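Local atomic coordinates of ubiquinol-cytochrome C chaperone (Brucella abortus NCTC 8038, PDB entry 6RWT), a protein that probably acts, like its mitochondrial homologue Cbp3, as an assembly factor that chaperones newly made cytochrome b on its way into respiratory complex III. Residues E48-H53 against D77-D82; L56-M61 against A70-I75. All coordinates share one frame; numbering follows the deposited sequence. Where two conformers were deposited one is given.

Contact 1 (E48-H53 against D77-D82)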
ATOM      1  N   GLU A  48      -3.561  -7.149  -4.710  1.00 15.20           N
ATOM      2  CA  GLU A  48      -2.095  -7.193  -4.578  1.00 15.66           C
ATOM      3  C   GLU A  48      -1.489  -5.807  -4.849  1.00 15.77           C
ATOM      4  O   GLU A  48      -0.559  -5.387  -4.157  1.00 15.79           O
ATOM      5  CB  GLU A  48      -1.449  -8.257  -5.490  1.00 17.44           C
ATOM      6  CG  GLU A  48      -1.785  -9.722  -5.182  1.00 18.04           C
ATOM      7  CD  GLU A  48      -1.421 -10.185  -3.771  1.00 18.92           C
ATOM      8  OE1 GLU A  48      -0.538  -9.582  -3.121  1.00 19.80           O
ATOM      9  OE2 GLU A  48      -2.011 -11.193  -3.303  1.00 21.66           O
ATOM     10  N   MET A  49      -2.013  -5.088  -5.836  1.00 15.99           N
ATOM     11  CA  MET A  49      -1.518  -3.732  -6.114  1.00 16.23           C
ATOM     12  C   MET A  49      -1.918  -2.727  -5.021  1.00 15.17           C
ATOM     13  O   MET A  49      -1.083  -1.907  -4.600  1.00 15.23           O
ATOM     14  CB  MET A  49      -1.955  -3.243  -7.507  1.00 16.89           C
ATOM     15  CG  MET A  49      -1.319  -3.998  -8.686  1.00 18.05           C
ATOM     16  SD  MET A  49       0.490  -3.917  -8.745  1.00 21.33           S
ATOM     17  CE  MET A  49       0.908  -5.437  -7.922  1.00 21.03           C
ATOM     18  N   LEU A  50      -3.149  -2.788  -4.520  1.00 14.63           N
ATOM     19  CA  LEU A  50      -3.534  -1.871  -3.435  1.00 14.50           C
ATOM     20  C   LEU A  50      -2.694  -2.112  -2.171  1.00 14.80           C
ATOM     21  O   LEU A  50      -2.148  -1.174  -1.595  1.00 14.86           O
ATOM     22  CB  LEU A  50      -5.030  -1.962  -3.124  1.00 15.21           C
ATOM     23  CG  LEU A  50      -5.553  -1.011  -2.034  1.00 16.51           C
ATOM     24  CD1 LEU A  50      -5.409   0.462  -2.410  1.00 17.70           C
ATOM     25  CD2 LEU A  50      -6.998  -1.335  -1.699  1.00 17.18           C
ATOM     26  N   SER A  51      -2.588  -3.376  -1.759  1.00 14.20           N
ATOM     27  CA  SER A  51      -1.810  -3.742  -0.569  1.00 15.31           C
ATOM     28  C   SER A  51      -0.321  -3.372  -0.688  1.00 15.20           C
ATOM     29  O   SER A  51       0.284  -2.923   0.292  1.00 15.76           O
ATOM     30  CB  SER A  51      -1.992  -5.235  -0.227  1.00 16.07           C
ATOM     31  OG  SER A  51      -1.534  -6.089  -1.256  1.00 17.27           O
ATOM     32  N   LEU A  52       0.257  -3.537  -1.884  1.00 15.58           N
ATOM     33  CA  LEU A  52       1.645  -3.112  -2.122  1.00 16.05           C
ATOM     34  C   LEU A  52       1.828  -1.610  -1.855  1.00 16.32           C
ATOM     35  O   LEU A  52       2.796  -1.209  -1.203  1.00 16.66           O
ATOM     36  CB  LEU A  52       2.077  -3.469  -3.558  1.00 16.30           C
ATOM     37  CG  LEU A  52       3.429  -2.951  -4.052  1.00 17.51           C
ATOM     38  CD1 LEU A  52       4.563  -3.487  -3.190  1.00 17.86           C
ATOM     39  CD2 LEU A  52       3.643  -3.336  -5.514  1.00 18.97           C
ATOM     40  N   HIS A  53       0.909  -0.793  -2.377  1.00 15.67           N
ATOM     41  CA  HIS A  53       1.006   0.668  -2.246  1.00 15.57           C
ATOM     42  C   HIS A  53       0.682   1.153  -0.820  1.00 14.67           C
ATOM     43  O   HIS A  53       1.330   2.082  -0.310  1.00 16.20           O
ATOM     44  CB  HIS A  53       0.166   1.369  -3.340  1.00 16.51           C
ATOM     45  CG  HIS A  53       0.769   1.256  -4.710  1.00 16.72           C
ATOM     46  ND1 HIS A  53       0.668   0.122  -5.494  1.00 16.46           N
ATOM     47  CD2 HIS A  53       1.522   2.131  -5.417  1.00 18.06           C
ATOM     48  CE1 HIS A  53       1.327   0.315  -6.627  1.00 17.32           C
ATOM     49  NE2 HIS A  53       1.864   1.522  -6.598  1.00 18.50           N
ATOM     50  N   ASP A  77      -6.862   1.916   8.618  1.00 18.44           N
ATOM     51  CA  ASP A  77      -8.319   1.864   8.869  1.00 19.43           C
ATOM     52  C   ASP A  77      -9.109   1.923   7.558  1.00 18.87           C
ATOM     53  O   ASP A  77     -10.011   1.102   7.324  1.00 19.63           O
ATOM     54  CB  ASP A  77      -8.752   3.026   9.791  1.00 21.32           C
ATOM     55  CG  ASP A  77     -10.224   2.940  10.227  1.00 24.89           C
ATOM     56  OD1 ASP A  77     -10.614   1.919  10.835  1.00 31.05           O
ATOM     57  OD2 ASP A  77     -10.991   3.903   9.993  1.00 27.58           O
ATOM     58  N   GLU A  78      -8.763   2.876   6.696  1.00 17.84           N
ATOM     59  CA  GLU A  78      -9.458   3.019   5.399  1.00 18.94           C
ATOM     60  C   GLU A  78      -9.240   1.792   4.499  1.00 18.14           C
ATOM     61  O   GLU A  78     -10.179   1.326   3.829  1.00 19.18           O
ATOM     62  CB  GLU A  78      -9.024   4.302   4.680  1.00 19.84           C
ATOM     63  CG  GLU A  78      -9.463   5.610   5.339  1.00 22.38           C
ATOM     64  CD  GLU A  78     -10.972   5.767   5.442  1.00 26.10           C
ATOM     65  OE1 GLU A  78     -11.692   5.505   4.443  1.00 30.87           O
ATOM     66  OE2 GLU A  78     -11.441   6.151   6.533  1.00 29.31           O
ATOM     67  N   PHE A  79      -8.010   1.270   4.494  1.00 16.39           N
ATOM     68  CA  PHE A  79      -7.658   0.049   3.737  1.00 16.60           C
ATOM     69  C   PHE A  79      -8.492  -1.157   4.170  1.00 16.45           C
ATOM     70  O   PHE A  79      -9.098  -1.816   3.341  1.00 16.71           O
ATOM     71  CB  PHE A  79      -6.161  -0.234   3.894  1.00 16.07           C
ATOM     72  CG  PHE A  79      -5.703  -1.560   3.337  1.00 15.27           C
ATOM     73  CD1 PHE A  79      -5.742  -1.824   1.971  1.00 15.63           C
ATOM     74  CD2 PHE A  79      -5.184  -2.536   4.187  1.00 16.17           C
ATOM     75  CE1 PHE A  79      -5.281  -3.034   1.474  1.00 16.47           C
ATOM     76  CE2 PHE A  79      -4.720  -3.744   3.693  1.00 16.05           C
ATOM     77  CZ  PHE A  79      -4.769  -3.994   2.334  1.00 15.81           C
ATOM     78  N   PHE A  80      -8.568  -1.420   5.472  1.00 16.70           N
ATOM     79  CA  PHE A  80      -9.316  -2.592   5.937  1.00 18.12           C
ATOM     80  C   PHE A  80     -10.833  -2.447   5.716  1.00 17.48           C
ATOM     81  O   PHE A  80     -11.494  -3.442   5.426  1.00 19.60           O
ATOM     82  CB  PHE A  80      -8.948  -2.960   7.386  1.00 18.13           C
ATOM     83  CG  PHE A  80      -7.567  -3.560   7.524  1.00 19.01           C
ATOM     84  CD1 PHE A  80      -7.236  -4.738   6.848  1.00 19.88           C
ATOM     85  CD2 PHE A  80      -6.594  -2.958   8.309  1.00 20.18           C
ATOM     86  CE1 PHE A  80      -5.971  -5.302   6.956  1.00 20.10           C
ATOM     87  CE2 PHE A  80      -5.326  -3.521   8.425  1.00 20.94           C
ATOM     88  CZ  PHE A  80      -5.015  -4.691   7.747  1.00 20.72           C
ATOM     89  N   LYS A  81     -11.376  -1.223   5.797  1.00 18.62           N
ATOM     90  CA  LYS A  81     -12.784  -0.994   5.396  1.00 19.21           C
ATOM     91  C   LYS A  81     -13.022  -1.336   3.908  1.00 18.83           C
ATOM     92  O   LYS A  81     -14.033  -1.962   3.557  1.00 20.30           O
ATOM     93  CB  LYS A  81     -13.230   0.444   5.692  1.00 21.45           C
ATOM     94  CG  LYS A  81     -13.388   0.758   7.177  1.00 23.69           C
ATOM     95  CD  LYS A  81     -14.023   2.122   7.463  1.00 27.97           C
ATOM     96  CE  LYS A  81     -13.148   3.311   7.109  1.00 29.38           C
ATOM     97  NZ  LYS A  81     -13.700   4.604   7.635  1.00 32.15           N
ATOM     98  N   ASP A  82     -12.084  -0.898   3.067  0.50 18.67           N
ATOM     99  CA  ASP A  82     -12.056  -1.188   1.630  0.50 19.29           C
ATOM    100  C   ASP A  82     -12.039  -2.699   1.354  0.50 18.43           C
ATOM    101  O   ASP A  82     -12.865  -3.215   0.599  0.50 19.65           O
ATOM    102  CB  ASP A  82     -10.800  -0.516   1.042  0.50 20.14           C
ATOM    103  CG  ASP A  82     -10.816  -0.410  -0.464  0.50 22.14           C
ATOM    104  OD1 ASP A  82     -11.352  -1.306  -1.136  0.50 25.04           O
ATOM    105  OD2 ASP A  82     -10.243   0.575  -0.976  0.50 21.41           O
TER
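L50 and S51 of helix 43-61 reach F79 and D82 of helix 66-89 where segments 48-53 and 77-82 run nearly antiparallel, at 169°. The axes of the short segments stay 11.6 Å apart, so side chains do most of the bridging, and 158 Å² is buried between them. At the start of 48-53, E48 sends its carboxylate to R111 of helix 100-120. L50 is the main bridge. A chi1 of -178° swings L50 CG over beside the carbonyl carbon, which carries its branch CD2 to the edge of the F79 ring, near the ring plane, 3.9 Å from F79 CD1; L50 and F79 pass alongside, heading opposite ways. L50 CD2 also lies 3.8 Å from D82 OD2, a tentative contact because D82 has two conformers. That oxygen is hydrogen-bonded to Y21 of helix 2-28, and a magnesium ion lies about 4 Å from the D82 side chain. S51 adds its CB, 4.0 Å from F79 CZ and oblique to the ring, while its OG turns back to the carbonyls of Y47 and E48 in its own helix. F108 of helix 100-120 touches S51 and meets the F79 ring. At the end of the segment, H53 ND1 donates to M49 O at 2.8 Å, the acceptor lying in the imidazole plane. The backbone H53 N reaches the same oxygen from the opposite face, and H53 NE2 pairs with Y151, which fixes the ring's rotation. Apolar contact thus joins these segments, and the polar atoms S51 OG and D82 OD2, beside the leucine and phenylalanine, are satisfied by Y47 and Y21.

Contact 2 (L56-M61 against A70-I75); sequences LALHRM and ALAQEI. With MG (magnesium ion), chain C.
M61 lays its extended chain against L71 and A72, and L58 joins it from one turn earlier in helix 43-61, so that apolar contacts dominate. The M61 methyl CE rests 3.8 Å from L71 CD2, the two side chains crossing at a slant, while M61 CB sits 4.0 Å from A72 CB. L58 turns its CD2 inward to stand 3.8 Å from the same A72 methyl, which is thus touched by both residues. Contact with the backbone is of a second kind: M61 SD approaches A72 N at 3.8 Å, and L58 CD2 lies 3.4 Å from A72 O, in van der Waals contact. The small A72 is consistent with the close approach of the segment axes, 9.4 Å at a crossing angle of -161°, the geometry of an antiparallel helical hairpin whose two arms, helices 43-61 and 66-89, are joined by a four-residue turn. I75 and A57 pack on I24 of helix 2-28, and M61 also touches L167 of helix 164-168. Metal binding involves E74, away from the hairpin interface. Its OE1 binds a magnesium ion at 2.0 Å as the one protein ligand among six, five waters completing an octahedron. Its other oxygen, OE2, accepts a 2.7 Å hydrogen bond from one of those waters and another from N13 ND2, which steadies the carboxylate from the second shell.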
ATOM      1  N   LEU A  56       3.825   0.420   1.204  1.00 15.55           N
ATOM      2  CA  LEU A  56       4.861   1.442   0.988  1.00 15.92           C
ATOM      3  C   LEU A  56       4.632   2.675   1.863  1.00 16.54           C
ATOM      4  O   LEU A  56       5.585   3.212   2.444  1.00 17.85           O
ATOM      5  CB  LEU A  56       4.967   1.837  -0.491  1.00 16.59           C
ATOM      6  CG  LEU A  56       5.806   0.901  -1.367  1.00 17.97           C
ATOM      7  CD1 LEU A  56       5.464   1.048  -2.844  1.00 18.77           C
ATOM      8  CD2 LEU A  56       7.298   1.130  -1.139  1.00 19.65           C
ATOM      9  N   ALA A  57       3.379   3.107   1.972  1.00 15.37           N
ATOM     10  CA  ALA A  57       3.037   4.247   2.849  1.00 16.93           C
ATOM     11  C   ALA A  57       3.297   3.958   4.338  1.00 17.04           C
ATOM     12  O   ALA A  57       3.925   4.763   5.034  1.00 17.28           O
ATOM     13  CB  ALA A  57       1.589   4.665   2.637  1.00 17.21           C
ATOM     14  N   LEU A  58       2.816   2.818   4.819  1.00 16.89           N
ATOM     15  CA  LEU A  58       3.007   2.436   6.227  1.00 17.66           C
ATOM     16  C   LEU A  58       4.491   2.262   6.575  1.00 18.92           C
ATOM     17  O   LEU A  58       4.930   2.686   7.650  1.00 20.02           O
ATOM     18  CB  LEU A  58       2.235   1.150   6.562  1.00 18.65           C
ATOM     19  CG  LEU A  58       0.712   1.139   6.343  1.00 21.11           C
ATOM     20  CD1 LEU A  58       0.100  -0.187   6.787  1.00 21.03           C
ATOM     21  CD2 LEU A  58      -0.002   2.306   7.002  1.00 21.65           C
ATOM     22  N   HIS A  59       5.241   1.642   5.662  1.00 18.82           N
ATOM     23  CA  HIS A  59       6.689   1.428   5.804  1.00 19.75           C
ATOM     24  C   HIS A  59       7.446   2.753   5.983  1.00 19.62           C
ATOM     25  O   HIS A  59       8.346   2.851   6.831  1.00 22.60           O
ATOM     26  CB  HIS A  59       7.184   0.627   4.584  1.00 20.49           C
ATOM     27  CG  HIS A  59       8.658   0.378   4.551  1.00 22.21           C
ATOM     28  ND1 HIS A  59       9.509   1.106   3.749  1.00 23.17           N
ATOM     29  CD2 HIS A  59       9.432  -0.527   5.200  1.00 21.95           C
ATOM     30  CE1 HIS A  59      10.745   0.668   3.913  1.00 23.34           C
ATOM     31  NE2 HIS A  59      10.726  -0.326   4.784  1.00 23.12           N
ATOM     32  N   ARG A  60       7.056   3.774   5.217  1.00 18.39           N
ATOM     33  CA  ARG A  60       7.640   5.118   5.356  1.00 20.21           C
ATOM     34  C   ARG A  60       7.250   5.815   6.668  1.00 21.10           C
ATOM     35  O   ARG A  60       8.076   6.493   7.291  1.00 22.35           O
ATOM     36  CB  ARG A  60       7.231   6.004   4.167  1.00 20.31           C
ATOM     37  CG  ARG A  60       7.494   7.508   4.323  1.00 20.65           C
ATOM     38  CD  ARG A  60       8.975   7.847   4.429  1.00 21.58           C
ATOM     39  NE  ARG A  60       9.196   9.289   4.602  1.00 23.29           N
ATOM     40  CZ  ARG A  60       9.160   9.951   5.762  1.00 24.67           C
ATOM     41  NH1 ARG A  60       8.923   9.326   6.915  1.00 25.25           N
ATOM     42  NH2 ARG A  60       9.381  11.261   5.771  1.00 27.60           N
ATOM     43  N   MET A  61       5.984   5.678   7.054  1.00 19.97           N
ATOM     44  CA  MET A  61       5.428   6.432   8.187  1.00 21.84           C
ATOM     45  C   MET A  61       5.784   5.878   9.563  1.00 25.51           C
ATOM     46  O   MET A  61       5.833   6.653  10.528  1.00 28.16           O
ATOM     47  CB  MET A  61       3.907   6.557   8.051  1.00 21.93           C
ATOM     48  CG  MET A  61       3.479   7.439   6.893  1.00 23.29           C
ATOM     49  SD  MET A  61       1.691   7.439   6.653  1.00 24.89           S
ATOM     50  CE  MET A  61       1.609   8.190   5.038  1.00 24.41           C
ATOM     51  N   ALA A  70      -0.088   8.403  13.512  1.00 18.88           N
ATOM     52  CA  ALA A  70      -1.550   8.567  13.446  1.00 18.71           C
ATOM     53  C   ALA A  70      -2.072   8.497  12.008  1.00 17.32           C
ATOM     54  O   ALA A  70      -3.095   7.866  11.744  1.00 18.46           O
ATOM     55  CB  ALA A  70      -1.973   9.880  14.092  1.00 19.96           C
ATOM     56  N   LEU A  71      -1.375   9.149  11.077  1.00 18.45           N
ATOM     57  CA  LEU A  71      -1.751   9.064   9.657  1.00 17.69           C
ATOM     58  C   LEU A  71      -1.688   7.605   9.160  1.00 16.59           C
ATOM     59  O   LEU A  71      -2.580   7.156   8.425  1.00 17.03           O
ATOM     60  CB  LEU A  71      -0.874   9.982   8.792  1.00 18.56           C
ATOM     61  CG  LEU A  71      -1.191  10.077   7.291  1.00 19.32           C
ATOM     62  CD1 LEU A  71      -2.658  10.409   7.043  1.00 19.35           C
ATOM     63  CD2 LEU A  71      -0.282  11.092   6.609  1.00 21.16           C
ATOM     64  N   ALA A  72      -0.660   6.863   9.578  1.00 16.66           N
ATOM     65  CA  ALA A  72      -0.541   5.427   9.242  1.00 16.93           C
ATOM     66  C   ALA A  72      -1.751   4.629   9.759  1.00 17.14           C
ATOM     67  O   ALA A  72      -2.301   3.802   9.033  1.00 17.62           O
ATOM     68  CB  ALA A  72       0.758   4.838   9.793  1.00 18.10           C
ATOM     69  N   GLN A  73      -2.166   4.897  11.003  1.00 17.58           N
ATOM     70  CA  GLN A  73      -3.365   4.267  11.580  1.00 18.99           C
ATOM     71  C   GLN A  73      -4.629   4.568  10.742  1.00 17.17           C
ATOM     72  O   GLN A  73      -5.455   3.674  10.505  1.00 18.25           O
ATOM     73  CB  GLN A  73      -3.607   4.754  13.019  1.00 22.61           C
ATOM     74  CG  GLN A  73      -2.606   4.310  14.077  1.00 29.03           C
ATOM     75  CD  GLN A  73      -2.930   4.856  15.475  1.00 35.81           C
ATOM     76  OE1 GLN A  73      -3.624   5.874  15.633  1.00 41.55           O
ATOM     77  NE2 GLN A  73      -2.425   4.176  16.497  1.00 42.85           N
ATOM     78  N   GLU A  74      -4.771   5.826  10.311  1.00 16.19           N
ATOM     79  CA  GLU A  74      -5.902   6.260   9.474  1.00 17.06           C
ATOM     80  C   GLU A  74      -5.924   5.538   8.122  1.00 16.75           C
ATOM     81  O   GLU A  74      -6.979   5.090   7.679  1.00 17.32           O
ATOM     82  CB  GLU A  74      -5.864   7.777   9.227  1.00 17.37           C
ATOM     83  CG  GLU A  74      -6.106   8.659  10.456  1.00 19.07           C
ATOM     84  CD  GLU A  74      -7.569   8.958  10.750  1.00 18.81           C
ATOM     85  OE1 GLU A  74      -8.476   8.360  10.116  1.00 19.54           O
ATOM     86  OE2 GLU A  74      -7.819   9.818  11.638  1.00 19.57           O
ATOM     87  N   ILE A  75      -4.763   5.445   7.476  0.50 16.30           N
ATOM     88  CA  ILE A  75      -4.658   4.789   6.167  0.50 16.58           C
ATOM     89  C   ILE A  75      -4.940   3.284   6.289  0.50 16.08           C
ATOM     90  O   ILE A  75      -5.667   2.718   5.463  0.50 16.50           O
ATOM     91  CB  ILE A  75      -3.290   5.068   5.502  0.50 18.63           C
ATOM     92  CG1 ILE A  75      -3.189   6.555   5.119  0.50 20.51           C
ATOM     93  CG2 ILE A  75      -3.084   4.160   4.292  0.50 20.26           C
ATOM     94  CD1 ILE A  75      -4.338   7.069   4.273  0.50 22.07           C
TER
HETATM   95 MG    MG C 202     -10.515   8.113  10.189  1.00 22.80          MG
HETATM   96  O   HOH W   1     -10.558   9.900  11.469  1.00 20.86           O
HETATM   97  O   HOH W   2     -10.461   6.432   9.021  1.00 25.50           O
HETATM   98  O   HOH W   3     -12.510   7.873  10.713  1.00 25.42           O
HETATM   99  O   HOH W   4     -10.952   9.286   8.543  1.00 22.60           O
HETATM  100  O   HOH W   5     -10.118   6.912  11.934  1.00 21.89           O

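From the N terminus the chain first forms the long helix 2-28, then helix 43-61, a short turn, and helix 66-89. Contact 2 closes the inner loop, joining the last part of helix 43-61 to the early part of helix 66-89. Contact 1 closes the outer loop between earlier and later parts of the same helices, so contact 2 nests within it; their centres are 11 Å apart. Measured on the short segments, the axes lie closer together at contact 2 than at contact 1. Helix 2-28 packs against residues of both contacts, helix 100-120 borders contact 1, and helices 145-161 and 164-168 flank residues 56-61.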